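Local coordinates for putative lipoprotein (Parabacteroides distasonis ATCC 8503, PDB 3JX8) that is of unproven function but is probably a lipoprotein with an adhesin-like beta-helical head, and may bind lipid, at residues 59-63 against 64-68; 212-215 against 216-220; 47-50 against 51-55. One frame throughout, in Å; residues are numbered along the deposited sequence.

Interaction 1 (59-63 against 64-68)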
loop_
_atom_site.group_PDB
_atom_site.type_symbol
_atom_site.label_atom_id
_atom_site.label_comp_id
_atom_site.label_asym_id
_atom_site.label_seq_id
_atom_site.Cartn_x
_atom_site.Cartn_y
_atom_site.Cartn_z
ATOM N N THR A 59 10.935 -20.977 18.961
ATOM C CA THR A 59 10.375 -20.238 20.098
ATOM C C THR A 59 11.517 -19.834 21.013
ATOM O O THR A 59 11.958 -20.626 21.835
ATOM C CB THR A 59 9.411 -21.091 20.925
ATOM O OG1 THR A 59 10.110 -22.244 21.406
ATOM C CG2 THR A 59 8.206 -21.542 20.133
ATOM N N GLU A 60 12.029 -18.616 20.871
ATOM C CA GLU A 60 13.175 -18.190 21.640
ATOM C C GLU A 60 13.314 -16.683 21.656
ATOM O O GLU A 60 12.742 -15.983 20.806
ATOM C CB GLU A 60 14.452 -18.773 21.033
ATOM C CG GLU A 60 14.811 -18.176 19.679
ATOM C CD GLU A 60 15.892 -18.937 18.928
ATOM O OE1 GLU A 60 16.106 -20.140 19.171
ATOM O OE2 GLU A 60 16.523 -18.326 18.054
ATOM N N VAL A 61 14.113 -16.208 22.600
ATOM C CA VAL A 61 14.471 -14.816 22.665
ATOM C C VAL A 61 15.918 -14.717 22.270
ATOM O O VAL A 61 16.752 -15.474 22.718
ATOM C CB VAL A 61 14.238 -14.191 24.059
ATOM C CG1 VAL A 61 14.893 -12.774 24.148
ATOM C CG2 VAL A 61 12.739 -14.144 24.355
ATOM N N GLU A 62 16.215 -13.751 21.426
ATOM C CA GLU A 62 17.561 -13.573 20.941
ATOM C C GLU A 62 17.731 -12.121 20.522
ATOM O O GLU A 62 16.919 -11.567 19.768
ATOM C CB GLU A 62 17.771 -14.530 19.775
ATOM C CG GLU A 62 18.979 -14.282 18.913
ATOM C CD GLU A 62 18.552 -14.175 17.452
ATOM O OE1 GLU A 62 18.066 -15.202 16.875
ATOM O OE2 GLU A 62 18.648 -13.039 16.899
ATOM N N GLY A 63 18.785 -11.496 21.034
ATOM C CA GLY A 63 19.052 -10.103 20.705
ATOM C C GLY A 63 17.919 -9.224 21.180
ATOM O O GLY A 63 17.556 -8.275 20.519
ATOM N N GLY A 64 17.357 -9.564 22.335
ATOM C CA GLY A 64 16.227 -8.843 22.867
ATOM C C GLY A 64 14.936 -8.907 22.088
ATOM O O GLY A 64 14.078 -8.049 22.287
ATOM N N THR A 65 14.799 -9.922 21.229
ATOM C CA THR A 65 13.593 -10.153 20.447
ATOM C C THR A 65 13.037 -11.555 20.661
ATOM O O THR A 65 13.761 -12.536 20.514
ATOM C CB THR A 65 13.883 -9.957 18.950
ATOM O OG1 THR A 65 14.343 -8.618 18.760
ATOM C CG2 THR A 65 12.644 -10.169 18.096
ATOM N N LEU A 66 11.754 -11.627 21.020
ATOM C CA LEU A 66 11.020 -12.867 21.088
ATOM C C LEU A 66 10.644 -13.254 19.664
ATOM O O LEU A 66 9.992 -12.492 18.941
ATOM C CB LEU A 66 9.765 -12.730 21.968
ATOM C CG LEU A 66 8.818 -13.937 21.972
ATOM C CD1 LEU A 66 9.486 -15.168 22.573
ATOM C CD2 LEU A 66 7.494 -13.598 22.683
ATOM N N LYS A 67 11.054 -14.444 19.281
ATOM C CA LYS A 67 10.822 -14.965 17.965
ATOM C C LYS A 67 10.047 -16.266 18.065
ATOM O O LYS A 67 10.535 -17.234 18.691
ATOM C CB LYS A 67 12.162 -15.218 17.301
ATOM C CG LYS A 67 12.978 -13.964 17.096
ATOM C CD LYS A 67 14.380 -14.323 16.621
ATOM C CE LYS A 67 15.239 -13.082 16.421
ATOM N NZ LYS A 67 16.453 -13.341 15.540
ATOM N N ILE A 68 8.851 -16.284 17.462
ATOM C CA ILE A 68 7.981 -17.466 17.393
ATOM C C ILE A 68 7.516 -17.608 15.944
ATOM O O ILE A 68 6.766 -16.773 15.436
ATOM C CB ILE A 68 6.770 -17.367 18.362
ATOM C CG1 ILE A 68 7.278 -17.351 19.806
ATOM C CG2 ILE A 68 5.765 -18.541 18.159
ATOM C CD1 ILE A 68 6.204 -17.119 20.876
HETATM O O HOH W 1 15.289 -6.437 20.175
#
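Backbone bonding between Glu60 and Lys67 sets the register of this tight antiparallel pair. Lys67 N gives its hydrogen to Glu60 O at 2.7 Å, with 166° at the hydrogen, and the return bond from Glu60 N to Lys67 O is 3.0 Å long. Nearer the turn, Glu62 and Thr65 form the next hydrogen-bonded pair: Glu62 N reaches Thr65 O at 2.9 Å, and Thr65 N bonds back to Glu62 O at 3.1 Å. Between these pairs Val61 and Leu66 stand as a non-hydrogen-bonded pair, where Val61 CA makes a CA-H...O contact with Thr65 O.

The connection is a type I' beta turn running from Glu62 to Thr65, which makes 57-62 and 65-70 a beta hairpin with a two-residue loop. Gly63 and Gly64 occupy its corners with the positive phi values that a type I' turn needs. A water bridges the turn, donating to Gly63 O and accepting from Thr65 OG1.

Charge pairing lies on the face carrying Glu60, Glu62, Thr65 and Lys67. The lysine runs extended beyond CG across the neighbouring strand, while the glutamate chain bends at chi2 (-126°) to bring its carboxylate up to the ammonium group. The salt bridge between Lys67 NZ and Glu62 OE2 measures 2.6 Å, approached from the syn side but 34° out of the carboxylate plane; Glu62 OE1 also lies close, 2.8 Å from Lys67 NZ.

Apolar contact occupies the other face. Val61 CG2 touches Leu66 CD1 at 3.8 Å, the two side chains crossing at about a right angle. Tyr23 adjoins both residues, and Leu66 and Ile68 also pack on Phe34; strand 25-29 pairs with the far edge of 65-70.

Interaction 2 (212-215 against 216-220)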
loop_
_atom_site.group_PDB
_atom_site.type_symbol
_atom_site.label_atom_id
_atom_site.label_comp_id
_atom_site.label_asym_id
_atom_site.label_seq_id
_atom_site.Cartn_x
_atom_site.Cartn_y
_atom_site.Cartn_z
ATOM N N VAL A 212 -13.038 10.214 10.530
ATOM C CA VAL A 212 -12.184 10.930 11.453
ATOM C C VAL A 212 -12.982 11.914 12.289
ATOM O O VAL A 212 -14.001 12.443 11.839
ATOM C CB VAL A 212 -11.024 11.669 10.699
ATOM C CG1 VAL A 212 -11.587 12.677 9.665
ATOM C CG2 VAL A 212 -10.001 12.310 11.699
ATOM N N TYR A 213 -12.495 12.131 13.517
ATOM C CA TYR A 213 -13.009 13.139 14.430
ATOM C C TYR A 213 -11.821 13.983 14.856
ATOM O O TYR A 213 -10.946 13.509 15.576
ATOM C CB TYR A 213 -13.637 12.444 15.623
ATOM C CG TYR A 213 -14.162 13.298 16.759
ATOM C CD1 TYR A 213 -14.490 14.627 16.582
ATOM C CD2 TYR A 213 -14.397 12.723 18.017
ATOM C CE1 TYR A 213 -14.993 15.385 17.614
ATOM C CE2 TYR A 213 -14.916 13.465 19.061
ATOM C CZ TYR A 213 -15.219 14.793 18.852
ATOM O OH TYR A 213 -15.734 15.553 19.866
ATOM N N ALA A 214 -11.789 15.225 14.369
ATOM C CA ALA A 214 -10.734 16.200 14.648
ATOM C C ALA A 214 -11.432 17.453 15.153
ATOM O O ALA A 214 -12.430 17.889 14.589
ATOM C CB ALA A 214 -9.879 16.509 13.390
ATOM N N THR A 215 -10.921 18.013 16.231
ATOM C CA THR A 215 -11.562 19.175 16.851
ATOM C C THR A 215 -10.990 20.503 16.367
ATOM O O THR A 215 -11.720 21.482 16.304
ATOM C CB THR A 215 -11.506 19.101 18.387
ATOM O OG1 THR A 215 -10.143 19.155 18.806
ATOM C CG2 THR A 215 -12.157 17.793 18.885
ATOM N N GLN A 216 -9.716 20.546 15.996
ATOM C CA GLN A 216 -9.103 21.827 15.638
ATOM C C GLN A 216 -8.627 21.941 14.181
ATOM O O GLN A 216 -8.986 22.881 13.495
ATOM C CB GLN A 216 -7.958 22.077 16.581
ATOM C CG GLN A 216 -7.381 23.453 16.486
ATOM C CD GLN A 216 -6.222 23.595 17.438
ATOM O OE1 GLN A 216 -6.361 23.347 18.645
ATOM N NE2 GLN A 216 -5.063 23.959 16.903
ATOM N N ILE A 217 -7.812 20.993 13.736
ATOM C CA ILE A 217 -7.238 21.012 12.390
ATOM C C ILE A 217 -7.436 19.640 11.733
ATOM O O ILE A 217 -7.164 18.603 12.345
ATOM C CB ILE A 217 -5.706 21.276 12.436
ATOM C CG1 ILE A 217 -5.385 22.623 13.088
ATOM C CG2 ILE A 217 -5.098 21.228 11.057
ATOM C CD1 ILE A 217 -5.872 23.811 12.295
ATOM N N LEU A 218 -7.892 19.651 10.487
ATOM C CA LEU A 218 -8.051 18.452 9.679
ATOM C C LEU A 218 -7.462 18.721 8.306
ATOM O O LEU A 218 -7.861 19.664 7.606
ATOM C CB LEU A 218 -9.515 18.012 9.540
ATOM C CG LEU A 218 -9.799 16.804 8.630
ATOM C CD1 LEU A 218 -9.040 15.515 9.134
ATOM C CD2 LEU A 218 -11.331 16.567 8.545
ATOM N N ASP A 219 -6.520 17.882 7.931
ATOM C CA ASP A 219 -5.881 17.954 6.639
ATOM C C ASP A 219 -6.330 16.691 5.898
ATOM O O ASP A 219 -5.968 15.565 6.278
ATOM C CB ASP A 219 -4.380 18.044 6.919
ATOM C CG ASP A 219 -3.545 18.119 5.695
ATOM O OD1 ASP A 219 -4.085 18.253 4.573
ATOM O OD2 ASP A 219 -2.295 18.045 5.870
ATOM N N ALA A 220 -7.166 16.877 4.885
ATOM C CA ALA A 220 -7.917 15.804 4.239
ATOM C C ALA A 220 -7.462 15.668 2.779
ATOM O O ALA A 220 -7.644 16.597 1.975
ATOM C CB ALA A 220 -9.412 16.077 4.327
#
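Val212 and Leu218 meet on the inner side of a corner in the chain, and their methyl groups form its tightly packed part. Val212 CG1 lies 3.9 Å from Leu218 CD1 and 4.1 Å from Leu218 CD2, so one valine branch meets both ends of the leucine fork. It does so because chi1 of 59° sets CG1 between the backbone N and carbonyl carbon of Val212. Closer to the bend, Ala214 CB approaches Leu218 CB at 4.1 Å and Ile217 O at 3.6 Å; this small methyl occupies the inside of the corner.

The strand axes remain 7.5 Å apart at their closest, too far to pair with each other, with an angle of 143° between their directions. The geometry is that of successive faces of a beta-helix coil, consistent with the pectate-lyase-like clan of the family: 209-214 and 217-223 each pair with parallel strands of neighbouring coils. Cys202 and Tyr230 touch both Val212 and Leu218, continuing the apolar interior along the stack.

On the outer side the packing is loose. Thr215 and Gln216 turn their side chains away from the interior, Gln216 is exposed, and Ile217 also points outward. Thr215 OG1 makes a weak hydrogen bond to Ala197 O, and backbone hydrogen bonds join Val212 to His229 and Lys231. The chemistry therefore implies that methyl contacts join the faces inside, while polar backbone bonding runs to adjacent coils.

Interaction 3 (47-50 against 51-55)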
loop_
_atom_site.group_PDB
_atom_site.type_symbol
_atom_site.label_atom_id
_atom_site.label_comp_id
_atom_site.label_asym_id
_atom_site.label_seq_id
_atom_site.Cartn_x
_atom_site.Cartn_y
_atom_site.Cartn_z
ATOM N N VAL A 47 3.887 -21.721 25.725
ATOM C CA VAL A 47 3.303 -22.080 24.428
ATOM C C VAL A 47 2.586 -23.425 24.567
ATOM O O VAL A 47 3.155 -24.393 25.103
ATOM C CB VAL A 47 4.379 -22.222 23.328
ATOM C CG1 VAL A 47 3.739 -22.678 21.996
ATOM C CG2 VAL A 47 5.174 -20.929 23.159
ATOM N N THR A 48 1.350 -23.477 24.078
ATOM C CA THR A 48 0.562 -24.685 24.028
ATOM C C THR A 48 0.250 -24.994 22.561
ATOM O O THR A 48 -0.363 -24.185 21.852
ATOM C CB THR A 48 -0.736 -24.514 24.801
ATOM O OG1 THR A 48 -0.439 -24.159 26.159
ATOM C CG2 THR A 48 -1.593 -25.808 24.759
ATOM N N ILE A 49 0.662 -26.169 22.102
ATOM C CA ILE A 49 0.387 -26.593 20.726
ATOM C C ILE A 49 0.401 -28.125 20.702
ATOM O O ILE A 49 0.947 -28.766 21.635
ATOM C CB ILE A 49 1.436 -25.954 19.733
ATOM C CG1 ILE A 49 0.914 -25.968 18.285
ATOM C CG2 ILE A 49 2.832 -26.620 19.842
ATOM C CD1 ILE A 49 1.690 -25.041 17.344
ATOM N N ASP A 50 -0.188 -28.724 19.671
ATOM C CA ASP A 50 -0.078 -30.158 19.487
ATOM C C ASP A 50 1.394 -30.563 19.667
ATOM O O ASP A 50 2.298 -29.937 19.103
ATOM C CB ASP A 50 -0.588 -30.599 18.110
ATOM C CG ASP A 50 -2.024 -30.138 17.836
ATOM O OD1 ASP A 50 -2.216 -28.920 17.700
ATOM O OD2 ASP A 50 -2.955 -30.977 17.740
ATOM N N GLU A 51 1.620 -31.614 20.456
ATOM C CA GLU A 51 2.961 -31.987 20.888
ATOM C C GLU A 51 3.910 -32.179 19.702
ATOM O O GLU A 51 5.102 -31.860 19.782
ATOM C CB GLU A 51 2.937 -33.247 21.755
ATOM C CG GLU A 51 2.479 -34.492 21.018
ATOM C CD GLU A 51 2.194 -35.690 21.927
ATOM O OE1 GLU A 51 2.684 -35.755 23.092
ATOM O OE2 GLU A 51 1.506 -36.594 21.417
ATOM N N ASN A 52 3.387 -32.690 18.599
ATOM C CA ASN A 52 4.227 -32.950 17.439
ATOM C C ASN A 52 4.718 -31.676 16.719
ATOM O O ASN A 52 5.737 -31.705 16.060
ATOM C CB ASN A 52 3.522 -33.909 16.481
ATOM C CG ASN A 52 2.256 -33.322 15.896
ATOM O OD1 ASN A 52 1.431 -32.763 16.605
ATOM N ND2 ASN A 52 2.093 -33.467 14.585
ATOM N N LEU A 53 4.036 -30.555 16.890
ATOM C CA LEU A 53 4.373 -29.353 16.150
ATOM C C LEU A 53 5.567 -28.546 16.741
ATOM O O LEU A 53 6.189 -27.752 16.015
ATOM C CB LEU A 53 3.124 -28.485 16.005
ATOM C CG LEU A 53 1.992 -29.143 15.204
ATOM C CD1 LEU A 53 0.785 -28.170 15.025
ATOM C CD2 LEU A 53 2.502 -29.705 13.853
ATOM N N PHE A 54 5.930 -28.774 18.013
ATOM C CA PHE A 54 7.084 -28.067 18.607
ATOM C C PHE A 54 8.376 -28.273 17.815
ATOM O O PHE A 54 9.178 -27.386 17.724
ATOM C CB PHE A 54 7.359 -28.508 20.062
ATOM C CG PHE A 54 6.430 -27.892 21.075
ATOM C CD1 PHE A 54 6.540 -26.561 21.410
ATOM C CD2 PHE A 54 5.459 -28.648 21.704
ATOM C CE1 PHE A 54 5.693 -25.980 22.345
ATOM C CE2 PHE A 54 4.616 -28.062 22.651
ATOM C CZ PHE A 54 4.736 -26.729 22.957
ATOM N N ASP A 55 8.572 -29.468 17.283
ATOM C CA ASP A 55 9.728 -29.781 16.450
ATOM C C ASP A 55 9.813 -28.924 15.196
ATOM O O ASP A 55 10.887 -28.854 14.597
ATOM C CB ASP A 55 9.687 -31.243 15.986
ATOM C CG ASP A 55 9.895 -32.240 17.130
ATOM O OD1 ASP A 55 10.518 -31.840 18.142
ATOM O OD2 ASP A 55 9.400 -33.402 17.038
#
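The Phe54 ring has Ile49 CG2 over one face, 3.6 Å from the ring centroid and only 10° off the normal, a well-centred CH-pi contact. At the ring's edge, in its plane, Val47 O approaches Phe54 CZ at 3.5 Å. Separately, Val47 CG1 meets Phe54 CE1 at 3.9 Å. Ile49 presents its two branches to different partners: with chi1 at -160°, CG2 faces the ring while CG1 lies 3.9 Å from Leu53 CD1. The Ile49 and Leu53 side chains cross at about a right angle, whereas those of Ile49 and Phe54 run past each other in opposite directions.

The hydrogen bond from Leu53 N to Asp50 O, 2.9 Å long with 156° at the hydrogen, spans i to i+3 and closes a turn; residues 51-55 coil on with helix-like torsions without forming a regular helix.

The polar side chains at the strand end and in the turn bond to residues outside: Asp50 OD2 to Thr87 OG1 and Gly11 N, Glu51 OE2 to Asn12 ND2 and Asn10 ND2, and Asn52 OD1 to Asn10 N. Arg16 makes a cation-pi contact with Phe54. Strand 44-50 lies between 13-17 and 89-95, antiparallel to both, and Tyr89 packs on Val47 and Ile49, with Pro86 beside Ile49, Asp50 and Leu53.

Overall arrangement
Interactions 1 and 3 occupy the N-terminal part of the beta-helical fold, their centres about 17 Å apart and their segments almost adjoining in sequence; strand 44-50, the turn 51-55 and hairpin strand 57-62 follow one another. Interaction 2 lies on the opposite side of the chain's centre, about 40 Å centre to centre from interaction 1 and 48 Å from interaction 3. Strands 65-70 and 217-223 nevertheless belong to the same sheet, and 44-50 and 209-214 are linked through a series of paired strands. Interaction 1 is a surface hairpin dominated by backbone bonds and a salt bridge, interaction 3 is buried and aromatic, and interaction 2 is partly buried, an apolar corner between sheet faces.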